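Local coordinates for FAA hydrolase family protein (Pseudomonas aeruginosa, PDB 6J5Y) that probably hydrolyses fumarylpyruvate to fumarate and pyruvate, using a bound divalent metal ion, here manganese, at residues T115-D118 with L119-R122; G165-R168 with Q169-D172. One frame throughout, in Å; residues are numbered along the deposited sequence.

Interaction 1 (T115-D118 with L119-R122)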
ATOM      1  N   THR A 115      -5.517   4.146  -7.617  1.00 20.59           N
ATOM      2  CA  THR A 115      -4.918   3.911  -8.957  1.00 21.32           C
ATOM      3  C   THR A 115      -5.758   4.621 -10.023  1.00 19.30           C
ATOM      4  O   THR A 115      -6.958   4.420 -10.000  1.00 17.24           O
ATOM      5  CB  THR A 115      -4.825   2.404  -9.247  1.00 22.68           C
ATOM      6  OG1 THR A 115      -3.965   1.814  -8.268  1.00 24.84           O
ATOM      7  CG2 THR A 115      -4.286   2.096 -10.624  1.00 23.05           C
ATOM      8  N   ARG A 116      -5.159   5.448 -10.897  1.00 19.79           N
ATOM      9  CA  ARG A 116      -5.851   5.926 -12.122  1.00 20.02           C
ATOM     10  C   ARG A 116      -5.680   4.797 -13.126  1.00 21.88           C
ATOM     11  O   ARG A 116      -4.670   4.806 -13.807  1.00 21.77           O
ATOM     12  CB  ARG A 116      -5.311   7.284 -12.573  1.00 19.83           C
ATOM     13  CG  ARG A 116      -5.494   8.352 -11.500  1.00 20.66           C
ATOM     14  CD  ARG A 116      -5.233   9.759 -11.955  1.00 20.62           C
ATOM     15  NE  ARG A 116      -3.823  10.068 -12.110  1.00 20.69           N
ATOM     16  CZ  ARG A 116      -3.331  11.297 -12.153  1.00 21.40           C
ATOM     17  NH1 ARG A 116      -2.031  11.476 -12.298  1.00 23.93           N
ATOM     18  NH2 ARG A 116      -4.140  12.340 -12.037  1.00 21.39           N
ATOM     19  N   ARG A 117      -6.566   3.803 -13.097  1.00 22.90           N
ATOM     20  CA  ARG A 117      -6.382   2.511 -13.841  1.00 24.24           C
ATOM     21  C   ARG A 117      -6.263   2.749 -15.362  1.00 22.94           C
ATOM     22  O   ARG A 117      -5.410   2.067 -16.002  1.00 24.44           O
ATOM     23  CB  ARG A 117      -7.519   1.543 -13.501  1.00 21.85           C
ATOM     24  CG  ARG A 117      -7.417   0.178 -14.168  1.00 23.01           C
ATOM     25  CD  ARG A 117      -6.323  -0.696 -13.589  1.00 23.03           C
ATOM     26  NE  ARG A 117      -6.661  -1.029 -12.215  1.00 24.32           N
ATOM     27  CZ  ARG A 117      -5.814  -1.423 -11.263  1.00 25.11           C
ATOM     28  NH1 ARG A 117      -4.509  -1.520 -11.485  1.00 25.00           N
ATOM     29  NH2 ARG A 117      -6.286  -1.691 -10.061  1.00 24.42           N
ATOM     30  N   ASP A 118      -7.082   3.628 -15.937  1.00 23.93           N
ATOM     31  CA  ASP A 118      -7.031   4.008 -17.384  1.00 24.34           C
ATOM     32  C   ASP A 118      -5.609   4.457 -17.745  1.00 25.65           C
ATOM     33  O   ASP A 118      -5.018   3.865 -18.705  1.00 26.09           O
ATOM     34  CB  ASP A 118      -8.106   5.030 -17.794  1.00 24.95           C
ATOM     35  CG  ASP A 118      -8.296   6.235 -16.873  1.00 26.25           C
ATOM     36  OD1 ASP A 118      -7.486   6.423 -15.942  1.00 24.15           O
ATOM     37  OD2 ASP A 118      -9.278   6.976 -17.083  1.00 27.15           O
ATOM     38  N   LEU A 119      -5.042   5.385 -16.970  1.00 24.37           N
ATOM     39  CA  LEU A 119      -3.649   5.881 -17.178  1.00 25.73           C
ATOM     40  C   LEU A 119      -2.639   4.741 -16.991  1.00 26.80           C
ATOM     41  O   LEU A 119      -1.747   4.594 -17.855  1.00 25.93           O
ATOM     42  CB  LEU A 119      -3.352   7.047 -16.226  1.00 24.66           C
ATOM     43  CG  LEU A 119      -4.209   8.301 -16.406  1.00 23.50           C
ATOM     44  CD1 LEU A 119      -3.663   9.449 -15.561  1.00 22.75           C
ATOM     45  CD2 LEU A 119      -4.307   8.714 -17.877  1.00 23.91           C
ATOM     46  N   GLN A 120      -2.738   3.981 -15.899  1.00 22.28           N
ATOM     47  CA  GLN A 120      -1.783   2.885 -15.623  1.00 24.24           C
ATOM     48  C   GLN A 120      -1.786   1.895 -16.797  1.00 23.33           C
ATOM     49  O   GLN A 120      -0.698   1.444 -17.239  1.00 23.16           O
ATOM     50  CB  GLN A 120      -2.139   2.213 -14.292  1.00 24.17           C
ATOM     51  CG  GLN A 120      -1.260   1.002 -13.982  1.00 24.56           C
ATOM     52  CD  GLN A 120      -1.928  -0.297 -14.360  1.00 24.90           C
ATOM     53  OE1 GLN A 120      -3.113  -0.495 -14.103  1.00 25.53           O
ATOM     54  NE2 GLN A 120      -1.183  -1.189 -14.991  1.00 24.60           N
ATOM     55  N   MET A 121      -2.966   1.538 -17.278  1.00 26.13           N
ATOM     56  CA  MET A 121      -3.115   0.509 -18.342  1.00 28.48           C
ATOM     57  C   MET A 121      -2.613   1.083 -19.663  1.00 25.54           C
ATOM     58  O   MET A 121      -1.953   0.340 -20.391  1.00 29.68           O
ATOM     59  CB  MET A 121      -4.561   0.019 -18.449  1.00 29.69           C
ATOM     60  CG  MET A 121      -4.941  -0.891 -17.294  1.00 34.94           C
ATOM     61  SD  MET A 121      -6.655  -1.507 -17.393  1.00 37.54           S
ATOM     62  CE  MET A 121      -6.478  -2.614 -18.793  1.00 40.25           C
ATOM     63  N   ARG A 122      -2.834   2.369 -19.936  1.00 29.09           N
ATOM     64  CA  ARG A 122      -2.270   3.049 -21.142  1.00 28.75           C
ATOM     65  C   ARG A 122      -0.724   3.010 -21.108  1.00 27.72           C
ATOM     66  O   ARG A 122      -0.098   2.663 -22.139  1.00 24.90           O
ATOM     67  CB  ARG A 122      -2.837   4.461 -21.257  1.00 33.11           C
ATOM     68  CG  ARG A 122      -2.457   5.192 -22.538  1.00 39.56           C
ATOM     69  CD  ARG A 122      -3.327   6.411 -22.771  1.00 45.63           C
ATOM     70  NE  ARG A 122      -2.760   7.602 -22.145  1.00 56.91           N
ATOM     71  CZ  ARG A 122      -3.421   8.735 -21.895  1.00 59.54           C
ATOM     72  NH1 ARG A 122      -4.709   8.840 -22.195  1.00 63.43           N
ATOM     73  NH2 ARG A 122      -2.790   9.757 -21.333  1.00 57.50           N
TER
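R117 and Q120 meet through their side chains on the first turn of helix 117-126. R117 NH1 gives a nearly straight hydrogen bond to Q120 OE1, at 3.1 Å with an N-H...O angle of 168°. The oxygen lies at the edge of the guanidinium, close to its plane. The two flat groups are turned 84° apart. NH1 stands above the plane of the amide carbonyl and not on a lone pair. CG of R117 is anti to the backbone N, and the chain then bends at chi2 and chi3. These bends bring the guanidinium back alongside Q120. Its other terminal nitrogen, NH2, forms a salt bridge with E82, a ligand of the manganese. R117 is therefore a second-shell residue of the metal site, and T115 CG2 lies over one face of its guanidinium.

R116 is the N-cap residue where strand 105-116 passes into the helix. Its backbone O accepts from Q120 N at 3.0 Å, in the carbonyl plane. The next two helical bonds follow, M121 N to R117 O and R122 N to D118 O.

D118 uses both carboxylate oxygens. D118 OD1 accepts a bent hydrogen bond from L119 N at 2.8 Å, on its anti side, and another hydrogen bond joins it to T76 OG1. OD2 accepts from G77 N. The chi1 of 46° sets CG between the backbone N and the carbonyl carbon, which keeps OD1 near L119 N.

L119 CD1 lies over one face of the R116 guanidinium, 3.5 Å from R116 NE. R116 NH1 bonds to I132 O and NH2 to S74 O. M121 SD rests against R117 CG at 3.7 Å. T115 OG1 is hydrogen-bonded to K134 NZ of the pyruvate pocket and to D113 O.

Interaction 2 (G165-R168 with Q169-D172)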
ATOM      1  N   GLY A 165     -20.866  -1.112   1.826  1.00 31.99           N
ATOM      2  CA  GLY A 165     -21.381  -2.271   2.587  1.00 31.86           C
ATOM      3  C   GLY A 165     -21.214  -3.594   1.850  1.00 35.68           C
ATOM      4  O   GLY A 165     -21.560  -4.644   2.456  1.00 41.45           O
ATOM      5  N   GLU A 166     -20.710  -3.559   0.607  1.00 33.78           N
ATOM      6  CA  GLU A 166     -20.597  -4.726  -0.317  1.00 35.45           C
ATOM      7  C   GLU A 166     -19.140  -5.191  -0.315  1.00 35.49           C
ATOM      8  O   GLU A 166     -18.266  -4.363  -0.607  1.00 34.86           O
ATOM      9  CB  GLU A 166     -20.995  -4.366  -1.754  1.00 36.80           C
ATOM     10  CG  GLU A 166     -22.432  -3.893  -1.924  1.00 42.86           C
ATOM     11  CD  GLU A 166     -23.504  -4.958  -2.134  1.00 50.55           C
ATOM     12  OE1 GLU A 166     -23.162  -6.062  -2.635  1.00 53.02           O
ATOM     13  OE2 GLU A 166     -24.696  -4.677  -1.812  1.00 54.87           O
ATOM     14  N   ASP A 167     -18.881  -6.451   0.007  1.00 31.55           N
ATOM     15  CA  ASP A 167     -17.507  -7.003  -0.056  1.00 36.70           C
ATOM     16  C   ASP A 167     -17.063  -6.945  -1.515  1.00 33.13           C
ATOM     17  O   ASP A 167     -17.883  -7.238  -2.405  1.00 31.29           O
ATOM     18  CB  ASP A 167     -17.415  -8.408   0.543  1.00 38.28           C
ATOM     19  CG  ASP A 167     -17.569  -8.373   2.048  1.00 48.88           C
ATOM     20  OD1 ASP A 167     -16.984  -7.454   2.673  1.00 50.90           O
ATOM     21  OD2 ASP A 167     -18.289  -9.248   2.587  1.00 57.57           O
ATOM     22  N   ARG A 168     -15.833  -6.504  -1.732  1.00 28.58           N
ATOM     23  CA  ARG A 168     -15.216  -6.388  -3.072  1.00 29.42           C
ATOM     24  C   ARG A 168     -13.930  -7.219  -3.064  1.00 30.62           C
ATOM     25  O   ARG A 168     -13.705  -7.961  -4.027  1.00 28.08           O
ATOM     26  CB  ARG A 168     -15.057  -4.903  -3.405  1.00 30.17           C
ATOM     27  CG  ARG A 168     -16.342  -4.096  -3.262  1.00 29.93           C
ATOM     28  CD  ARG A 168     -17.473  -4.458  -4.218  1.00 29.77           C
ATOM     29  NE  ARG A 168     -17.031  -4.259  -5.583  1.00 35.19           N
ATOM     30  CZ  ARG A 168     -17.106  -3.110  -6.250  1.00 36.53           C
ATOM     31  NH1 ARG A 168     -16.635  -3.040  -7.481  1.00 39.84           N
ATOM     32  NH2 ARG A 168     -17.716  -2.058  -5.736  1.00 35.27           N
ATOM     33  N   GLN A 169     -13.147  -7.148  -1.985  1.00 29.13           N
ATOM     34  CA  GLN A 169     -11.921  -7.968  -1.815  1.00 30.01           C
ATOM     35  C   GLN A 169     -11.964  -8.682  -0.468  1.00 28.35           C
ATOM     36  O   GLN A 169     -12.294  -8.054   0.546  1.00 24.71           O
ATOM     37  CB  GLN A 169     -10.661  -7.108  -1.918  1.00 27.53           C
ATOM     38  CG  GLN A 169     -10.638  -6.252  -3.164  1.00 26.61           C
ATOM     39  CD  GLN A 169      -9.349  -5.478  -3.260  1.00 27.22           C
ATOM     40  OE1 GLN A 169      -9.202  -4.419  -2.639  1.00 25.00           O
ATOM     41  NE2 GLN A 169      -8.403  -6.020  -4.014  1.00 24.25           N
ATOM     42  N   ARG A 170     -11.658  -9.973  -0.498  1.00 30.30           N
ATOM     43  CA  ARG A 170     -11.536 -10.843   0.693  1.00 29.62           C
ATOM     44  C   ARG A 170     -10.534 -11.945   0.359  1.00 29.98           C
ATOM     45  O   ARG A 170     -10.821 -12.789  -0.511  1.00 31.37           O
ATOM     46  CB  ARG A 170     -12.880 -11.439   1.110  1.00 33.27           C
ATOM     47  CG  ARG A 170     -12.779 -12.313   2.355  1.00 35.75           C
ATOM     48  CD  ARG A 170     -14.089 -12.409   3.111  1.00 40.24           C
ATOM     49  NE  ARG A 170     -14.650 -11.088   3.401  1.00 47.03           N
ATOM     50  CZ  ARG A 170     -14.389 -10.336   4.482  1.00 45.00           C
ATOM     51  NH1 ARG A 170     -13.577 -10.755   5.439  1.00 45.70           N
ATOM     52  NH2 ARG A 170     -14.972  -9.160   4.609  1.00 41.80           N
ATOM     53  N   SER A 171      -9.375 -11.890   0.994  1.00 27.32           N
ATOM     54  CA  SER A 171      -8.301 -12.893   0.850  1.00 28.43           C
ATOM     55  C   SER A 171      -7.562 -12.972   2.174  1.00 24.93           C
ATOM     56  O   SER A 171      -8.119 -12.500   3.189  1.00 25.65           O
ATOM     57  CB  SER A 171      -7.397 -12.541  -0.304  1.00 29.99           C
ATOM     58  OG  SER A 171      -6.327 -13.470  -0.406  1.00 30.42           O
ATOM     59  N   ASP A 172      -6.339 -13.490   2.143  1.00 27.21           N
ATOM     60  CA  ASP A 172      -5.463 -13.652   3.323  1.00 29.19           C
ATOM     61  C   ASP A 172      -4.034 -13.285   2.917  1.00 28.12           C
ATOM     62  O   ASP A 172      -3.575 -13.733   1.836  1.00 26.99           O
ATOM     63  CB  ASP A 172      -5.534 -15.072   3.888  1.00 29.74           C
ATOM     64  CG  ASP A 172      -5.047 -15.115   5.317  1.00 31.22           C
ATOM     65  OD1 ASP A 172      -3.838 -14.917   5.530  1.00 29.75           O
ATOM     66  OD2 ASP A 172      -5.894 -15.266   6.212  1.00 37.11           O
TER
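This is a local salt bridge along one strand, between D167 and R170, on strand 166-172, an edge strand, within this chain, of a mixed five-stranded sheet. The strand is the second arm of the beta hairpin it forms with strand 158-163. D167 OD1 and R170 NH2 are 3.3 Å apart, and the N-H...O angle is 161°. That is a rather long but fairly straight hydrogen bond within the ion pair. The acceptor lies in the plane of the guanidinium, at its edge. Seen from the carboxylate, the donor comes from above the plane, and the two planes are 71° apart. D167 OD2 stays farther off, 3.9 Å from R170 NH2, so the pair is not a two-pronged one. R170 starts with CG anti to its backbone N and bends at chi3, which carries the guanidinium back toward D167. Both residues are exposed.

Q169 points away from the preceding segment and is buried. Its amide is engaged at both ends. OE1 accepts from the backbone N of I83 on strand 79-89, and NE2 is hydrogen-bonded to T203 OG1. T203 and two neighbours of I83, E82 and E84, line the pyruvate pocket, so Q169 joins this edge strand to strand 79-89, which carries E82 and E84, and to T203 of the pocket.

The strand bends at R168 and Q169. R168 has a psi of -42°, unlike an extended strand residue. R168 and Q169 both face L161 of the partner strand and share its backbone hydrogen bonds, the mark of a classic beta bulge.

In the fold
Along the chain, interaction 1 is complete before interaction 2 begins, so the two neither nest nor cross. Each lies within a continuous run of residues and closes no long loop. Interaction 1 marks the passage from strand 105-116, in the large mixed sheet, to helix 117-126. Interaction 2 comes later, in the hairpin arm 166-172 at the edge of the five-stranded sheet. Their centres are 22 Å apart, and their nearest atoms are about 8 Å apart without touching. Strand 79-89 connects them indirectly: E82 and H80 meet the 115-118 segment, while I83 and Y81 meet residues of 165-172. Both contacts therefore border the strand that supplies E82 and E84 to the manganese.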